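Local coordinates for protein SVS_variant_AS1 (Streptomyces sp. CWA1, PDB 6TJA) that probably cyclises geranylgeranyl diphosphate to the diterpene spiroviolene, as an engineered ancestral-type class I terpene cyclase whose fold is built from helices, at residues P12-L17 with E334-S339; D176-M181 with D227-S232; R254-S257 with E263-T266. All blocks are in the same frame, centred on the assembly; numbering follows the deposited sequence.

Interaction 1 (P12-L17 with E334-S339)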
# COMPACT_ATOMS: atom_id res chain seq x y z
N PRO A 12 -2.76 -30.05 18.95
CA PRO A 12 -2.28 -28.88 19.68
C PRO A 12 -1.28 -28.11 18.80
O PRO A 12 -0.73 -28.69 17.89
CB PRO A 12 -1.66 -29.45 20.97
CG PRO A 12 -1.27 -30.87 20.61
CD PRO A 12 -2.19 -31.30 19.48
N ILE A 13 -1.12 -26.81 19.06
CA ILE A 13 -0.30 -25.88 18.24
C ILE A 13 1.19 -26.06 18.58
O ILE A 13 1.51 -26.06 19.80
CB ILE A 13 -0.76 -24.43 18.48
CG1 ILE A 13 -2.26 -24.29 18.22
CG2 ILE A 13 0.06 -23.45 17.65
CD1 ILE A 13 -2.84 -22.95 18.64
N TYR A 14 2.05 -26.22 17.56
CA TYR A 14 3.53 -26.11 17.66
C TYR A 14 3.88 -24.62 17.79
O TYR A 14 3.61 -23.86 16.86
CB TYR A 14 4.24 -26.73 16.44
CG TYR A 14 5.74 -26.72 16.54
CD1 TYR A 14 6.37 -27.34 17.61
CD2 TYR A 14 6.55 -26.05 15.63
CE1 TYR A 14 7.75 -27.32 17.76
CE2 TYR A 14 7.94 -26.01 15.78
CZ TYR A 14 8.54 -26.66 16.84
OH TYR A 14 9.90 -26.67 17.05
N CYS A 15 4.37 -24.17 18.94
CA CYS A 15 4.75 -22.75 19.12
C CYS A 15 5.77 -22.59 20.24
O CYS A 15 5.46 -22.02 21.29
CB CYS A 15 3.55 -21.86 19.42
SG CYS A 15 3.88 -20.12 19.01
N PRO A 16 6.98 -23.03 19.99
CA PRO A 16 8.03 -22.92 20.98
C PRO A 16 8.63 -21.53 20.98
O PRO A 16 9.77 -21.39 20.70
CB PRO A 16 9.03 -23.95 20.53
CG PRO A 16 8.86 -23.98 19.07
CD PRO A 16 7.43 -23.75 18.79
N LEU A 17 7.84 -20.53 21.30
CA LEU A 17 8.26 -19.17 21.33
C LEU A 17 7.94 -18.52 22.67
O LEU A 17 7.14 -18.99 23.42
CB LEU A 17 7.58 -18.41 20.20
CG LEU A 17 8.18 -18.22 18.81
CD1 LEU A 17 8.94 -19.40 18.32
CD2 LEU A 17 7.16 -17.86 17.79
N GLU A 334 5.06 -30.41 21.12
CA GLU A 334 6.51 -30.35 21.43
C GLU A 334 7.32 -30.40 20.13
O GLU A 334 8.41 -29.80 20.09
CB GLU A 334 6.84 -31.50 22.38
CG GLU A 334 8.28 -31.52 22.85
CD GLU A 334 8.58 -32.68 23.78
OE1 GLU A 334 7.60 -33.21 24.38
OE2 GLU A 334 9.77 -33.05 23.90
N SER A 335 6.79 -31.06 19.09
CA SER A 335 7.45 -31.22 17.76
C SER A 335 6.57 -30.66 16.66
O SER A 335 5.34 -30.67 16.79
CB SER A 335 7.73 -32.68 17.47
OG SER A 335 8.27 -33.34 18.61
N PRO A 336 7.15 -30.19 15.53
CA PRO A 336 6.37 -29.85 14.34
C PRO A 336 5.81 -31.12 13.66
O PRO A 336 6.38 -32.15 13.81
CB PRO A 336 7.40 -29.13 13.44
CG PRO A 336 8.71 -29.78 13.82
CD PRO A 336 8.60 -30.01 15.31
N SER A 337 4.70 -31.01 12.95
CA SER A 337 4.02 -32.14 12.28
C SER A 337 4.70 -32.42 10.93
O SER A 337 4.44 -33.44 10.33
CB SER A 337 2.56 -31.82 12.11
OG SER A 337 2.41 -30.58 11.42
N ASP A 338 5.58 -31.53 10.49
CA ASP A 338 6.30 -31.66 9.21
C ASP A 338 7.60 -30.88 9.37
O ASP A 338 7.52 -29.72 9.81
CB ASP A 338 5.42 -31.16 8.05
CG ASP A 338 6.08 -31.18 6.68
OD1 ASP A 338 7.04 -31.92 6.52
OD2 ASP A 338 5.62 -30.43 5.79
N SER A 339 8.72 -31.47 9.00
CA SER A 339 9.99 -30.84 9.16
C SER A 339 10.72 -30.52 7.90
O SER A 339 11.85 -30.18 7.95
CB SER A 339 10.89 -31.73 9.99
OG SER A 339 10.70 -31.49 11.34

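Interaction 2 (D176-M181 with D227-S232)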
# COMPACT_ATOMS: atom_id res chain seq x y z
N ASP A 176 -1.92 -21.11 -3.66
CA ASP A 176 -0.98 -19.99 -3.93
C ASP A 176 -1.69 -18.65 -3.71
O ASP A 176 -1.11 -17.82 -2.97
CB ASP A 176 -0.35 -20.04 -5.32
CG ASP A 176 0.90 -19.16 -5.40
OD1 ASP A 176 1.81 -19.34 -4.59
OD2 ASP A 176 0.97 -18.33 -6.28
N ASP A 177 -2.83 -18.43 -4.36
CA ASP A 177 -3.66 -17.20 -4.23
C ASP A 177 -4.17 -17.03 -2.78
O ASP A 177 -4.16 -15.88 -2.29
CB ASP A 177 -4.85 -17.20 -5.20
CG ASP A 177 -4.52 -16.90 -6.66
OD1 ASP A 177 -3.37 -16.58 -6.94
OD2 ASP A 177 -5.44 -16.96 -7.50
N TYR A 178 -4.63 -18.10 -2.12
CA TYR A 178 -5.16 -18.04 -0.75
C TYR A 178 -4.08 -17.52 0.22
O TYR A 178 -4.43 -16.66 1.07
CB TYR A 178 -5.71 -19.36 -0.23
CG TYR A 178 -6.20 -19.18 1.17
CD1 TYR A 178 -5.47 -19.64 2.25
CD2 TYR A 178 -7.32 -18.42 1.42
CE1 TYR A 178 -5.87 -19.40 3.55
CE2 TYR A 178 -7.74 -18.16 2.72
CZ TYR A 178 -6.99 -18.63 3.79
OH TYR A 178 -7.36 -18.39 5.08
N LEU A 179 -2.86 -18.05 0.15
CA LEU A 179 -1.76 -17.67 1.07
C LEU A 179 -1.35 -16.23 0.74
O LEU A 179 -1.20 -15.43 1.69
CB LEU A 179 -0.59 -18.63 0.91
CG LEU A 179 -0.89 -20.07 1.34
CD1 LEU A 179 0.33 -20.94 1.11
CD2 LEU A 179 -1.32 -20.13 2.80
N ALA A 180 -1.25 -15.88 -0.54
CA ALA A 180 -0.96 -14.48 -0.95
C ALA A 180 -2.03 -13.55 -0.38
O ALA A 180 -1.68 -12.50 0.20
CB ALA A 180 -0.85 -14.38 -2.45
N MET A 181 -3.30 -13.92 -0.51
CA MET A 181 -4.45 -13.06 -0.15
C MET A 181 -4.50 -12.89 1.37
O MET A 181 -4.61 -11.76 1.88
CB MET A 181 -5.75 -13.71 -0.63
CG MET A 181 -6.97 -12.95 -0.30
SD MET A 181 -8.49 -13.83 -0.61
CE MET A 181 -8.50 -15.00 0.73
N ASP A 227 -2.89 -19.61 12.15
CA ASP A 227 -3.37 -19.80 13.55
C ASP A 227 -4.78 -19.20 13.65
O ASP A 227 -5.64 -19.85 14.24
CB ASP A 227 -2.33 -19.32 14.57
CG ASP A 227 -1.13 -20.26 14.64
OD1 ASP A 227 -1.19 -21.33 13.99
OD2 ASP A 227 -0.14 -19.90 15.27
N ASN A 228 -5.04 -18.04 13.04
CA ASN A 228 -6.40 -17.44 13.05
C ASN A 228 -7.37 -18.35 12.25
O ASN A 228 -8.49 -18.54 12.74
CB ASN A 228 -6.41 -15.96 12.65
CG ASN A 228 -5.79 -15.07 13.71
OD1 ASN A 228 -5.83 -15.40 14.89
ND2 ASN A 228 -5.19 -13.96 13.31
N ASP A 229 -6.98 -18.96 11.13
CA ASP A 229 -7.92 -19.88 10.41
C ASP A 229 -8.28 -21.06 11.34
O ASP A 229 -9.41 -21.56 11.25
CB ASP A 229 -7.35 -20.41 9.09
CG ASP A 229 -7.33 -19.41 7.96
OD1 ASP A 229 -7.68 -18.23 8.20
OD2 ASP A 229 -7.00 -19.85 6.82
N ARG A 230 -7.34 -21.52 12.15
CA ARG A 230 -7.54 -22.67 13.07
C ARG A 230 -8.58 -22.25 14.12
O ARG A 230 -9.60 -22.95 14.24
CB ARG A 230 -6.21 -23.11 13.68
CG ARG A 230 -6.34 -24.20 14.73
CD ARG A 230 -5.05 -24.41 15.45
NE ARG A 230 -5.05 -25.60 16.29
CZ ARG A 230 -5.64 -25.71 17.48
NH1 ARG A 230 -6.32 -24.69 18.00
NH2 ARG A 230 -5.56 -26.84 18.15
N HIS A 231 -8.35 -21.11 14.78
CA HIS A 231 -9.24 -20.49 15.82
C HIS A 231 -10.70 -20.49 15.32
O HIS A 231 -11.58 -20.80 16.13
CB HIS A 231 -8.69 -19.10 16.22
CG HIS A 231 -9.47 -18.39 17.27
ND1 HIS A 231 -10.03 -17.13 17.06
CD2 HIS A 231 -9.77 -18.72 18.55
CE1 HIS A 231 -10.65 -16.73 18.16
NE2 HIS A 231 -10.50 -17.69 19.09
N SER A 232 -10.95 -20.20 14.04
CA SER A 232 -12.29 -20.22 13.38
C SER A 232 -12.65 -21.62 12.87
O SER A 232 -12.87 -21.75 11.66
CB SER A 232 -12.34 -19.25 12.20
OG SER A 232 -11.88 -17.96 12.56

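Interaction 3 (R254-S257 with E263-T266)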
# COMPACT_ATOMS: atom_id res chain seq x y z
N ARG A 254 -7.69 -30.07 -3.44
CA ARG A 254 -7.02 -31.39 -3.31
C ARG A 254 -8.06 -32.50 -3.07
O ARG A 254 -7.65 -33.63 -2.83
CB ARG A 254 -5.96 -31.32 -2.20
CG ARG A 254 -5.01 -30.13 -2.31
CD ARG A 254 -3.76 -30.40 -3.15
NE ARG A 254 -3.13 -31.60 -2.59
CZ ARG A 254 -2.32 -31.62 -1.52
NH1 ARG A 254 -1.95 -30.50 -0.90
NH2 ARG A 254 -1.87 -32.79 -1.10
N GLY A 255 -9.37 -32.20 -3.12
CA GLY A 255 -10.44 -33.16 -2.79
C GLY A 255 -10.20 -33.88 -1.46
O GLY A 255 -10.43 -35.10 -1.37
N MET A 256 -9.78 -33.15 -0.43
CA MET A 256 -9.56 -33.74 0.91
C MET A 256 -10.86 -33.69 1.72
O MET A 256 -11.63 -32.73 1.55
CB MET A 256 -8.47 -32.98 1.67
CG MET A 256 -7.08 -33.25 1.18
SD MET A 256 -5.91 -32.24 2.09
CE MET A 256 -4.37 -32.86 1.42
N SER A 257 -11.04 -34.66 2.62
CA SER A 257 -11.94 -34.55 3.79
C SER A 257 -11.48 -33.37 4.66
O SER A 257 -10.32 -32.90 4.50
CB SER A 257 -12.01 -35.82 4.57
OG SER A 257 -10.74 -36.20 5.07
N GLU A 263 -5.11 -31.76 8.92
CA GLU A 263 -3.75 -32.36 9.03
C GLU A 263 -2.80 -31.71 8.01
O GLU A 263 -1.69 -31.38 8.40
CB GLU A 263 -3.85 -33.87 8.85
CG GLU A 263 -4.41 -34.52 10.11
CD GLU A 263 -4.56 -36.03 10.05
OE1 GLU A 263 -3.74 -36.67 9.34
OE2 GLU A 263 -5.50 -36.56 10.71
N GLU A 264 -3.21 -31.60 6.74
CA GLU A 264 -2.41 -30.92 5.71
C GLU A 264 -2.11 -29.48 6.17
O GLU A 264 -0.96 -29.01 6.02
CB GLU A 264 -3.11 -30.95 4.36
CG GLU A 264 -2.26 -30.38 3.23
CD GLU A 264 -0.91 -31.06 3.02
OE1 GLU A 264 -0.73 -32.20 3.53
OE2 GLU A 264 -0.03 -30.47 2.34
N ALA A 265 -3.10 -28.78 6.70
CA ALA A 265 -2.96 -27.36 7.08
C ALA A 265 -1.91 -27.23 8.19
O ALA A 265 -1.10 -26.28 8.13
CB ALA A 265 -4.28 -26.76 7.49
N THR A 266 -1.94 -28.13 9.19
CA THR A 266 -1.03 -28.06 10.35
C THR A 266 0.39 -28.28 9.83
O THR A 266 1.34 -27.57 10.31
CB THR A 266 -1.46 -29.05 11.45
OG1 THR A 266 -2.77 -28.60 11.77
CG2 THR A 266 -0.54 -29.07 12.66

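Interaction 1 (P12-L17 with E334-S339)
Y14 lies flat against P336 where the chain's N-terminal segment passes the C-terminal tail at the surface. Just before it, I13 turns its side chain off to helix 258-283 and pairs by its backbone with A333, which brings the tail alongside. Y14 then carries almost the whole contact. Its CG stands anti to the backbone N (chi1 -176°), and this swings the ring over beside the proline, the two side chains pointing the same way. P336 CD sits 3.9 Å from the centroid of the Y14 ring and 20° off its normal, a CH-pi contact. At the ring edge, E334 O comes within 3.5 Å of Y14 CE1. C15 points elsewhere, its carbonyl taken by R303. P16, centre of an inverse gamma turn, folds back and places its CD 3.6 Å above the centre of the other Y14 face. A tyrosine clasped between two prolines suits this place: rigid aliphatic rings offer flat C-H surfaces, and a CD bonded to nitrogen has somewhat polarised hydrogens. S337 with D270 and D338 with R271 tie the tail by polar bonds, but between these two segments the attraction is dispersion and CH-pi.

Interaction 2 (D176-M181 with D227-S232)
A buried tyrosine-aspartate hydrogen bond, Y178 to D229, joins helix 175-185 to the C-terminal end of helix 211-231. These are two helices of the class I terpene synthase fold. The helices stand well apart, and the two side chains bridge the distance by reaching out from opposite directions. Y178 has its CG anti to the backbone N (chi1 180°), which sends the long ring straight across. Its OH donates to D229 OD2 at a modelled 2.3 Å, a length too short to be taken literally. D229 OD2 lies at the ring edge, near its plane, while ring and carboxylate planes are turned 44° apart. The other oxygen, D229 OD1, is 3.1 Å from Y178 OH at a poor angle. N228, D229 and S232 open the sequence NDxxSxxxE, whose asparagine, serine and glutamate bind a magnesium ion in relatives; R182, salt-bridged to D229 OD1 and 46 residues before N228, matches their pyrophosphate-sensing arginine. D177, on the same helix as Y178, forms a salt bridge with R109 of the second subunit. I246 and V249 pack on the tyrosine, and I246 N also donates to D229 OD2. If the short Y178 bond is real, two donors hold OD2 and the arginine holds OD1, which would restrain the carboxylate's rotation. Y178 is thus probably a second-shell residue that helps D229 position that arginine.

Interaction 3 (R254-S257 with E263-T266)
R254 NH1 reaches toward E264 OE2 across 3.8 Å, a long salt bridge at the protein surface. The carboxylate oxygen lies in the guanidinium plane, at its edge, yet the two flat groups are turned 79° apart, so the pair is not the bidentate kind in which both oxygens face both nitrogens. Arginine gets there by folding over: its chain bends at chi2 (-89°) and again at chi3. M256, extended beyond CG, runs alongside. Its CE rests 3.5 Å above the plane of the R254 guanidinium, toward the rim, and also lies 3.7 Å from E264 CB. M256 SD is nearly as close to that E264 CB, at 3.8 Å. The contact spans the short connection between helix 246-254 and helix 258-283: the first stops at G255, whose positive phi glycine tolerates easily, and S257 is the N-cap of the second, its hydroxyl bonded to E260 N. Two turns into the new helix, E264 faces back to the end of the old one. A slim, flexible methionine suits the place between the arginine's flat group and the aliphatic part of the glutamate, while L250 packs on both M256 and E264. A265, buried on the same helix, continues the packing onto I246 and Y247 with its small methyl group.

Interaction 1 brings together segments near the two chain ends, and interactions 2 and 3 follow one another in the sequence between them. Centres lie about 18 Å apart from interaction 1 to either of the others and about 13 Å from 2 to 3. Interactions 1 and 2 touch where I13 CG1 packs 3.6 Å from R230 NE. Interactions 1 and 3 meet where S337 OG comes 3.4 Å from T266 O. Helix 246-254, packing on Y178 and running into R254-S257, joins interactions 2 and 3, whose nearest atoms are about 6 Å apart. The terminal segments pack on helix 258-283, the N-terminal one also on helix 289-309, while the motif probably concerned with metal lies deeper.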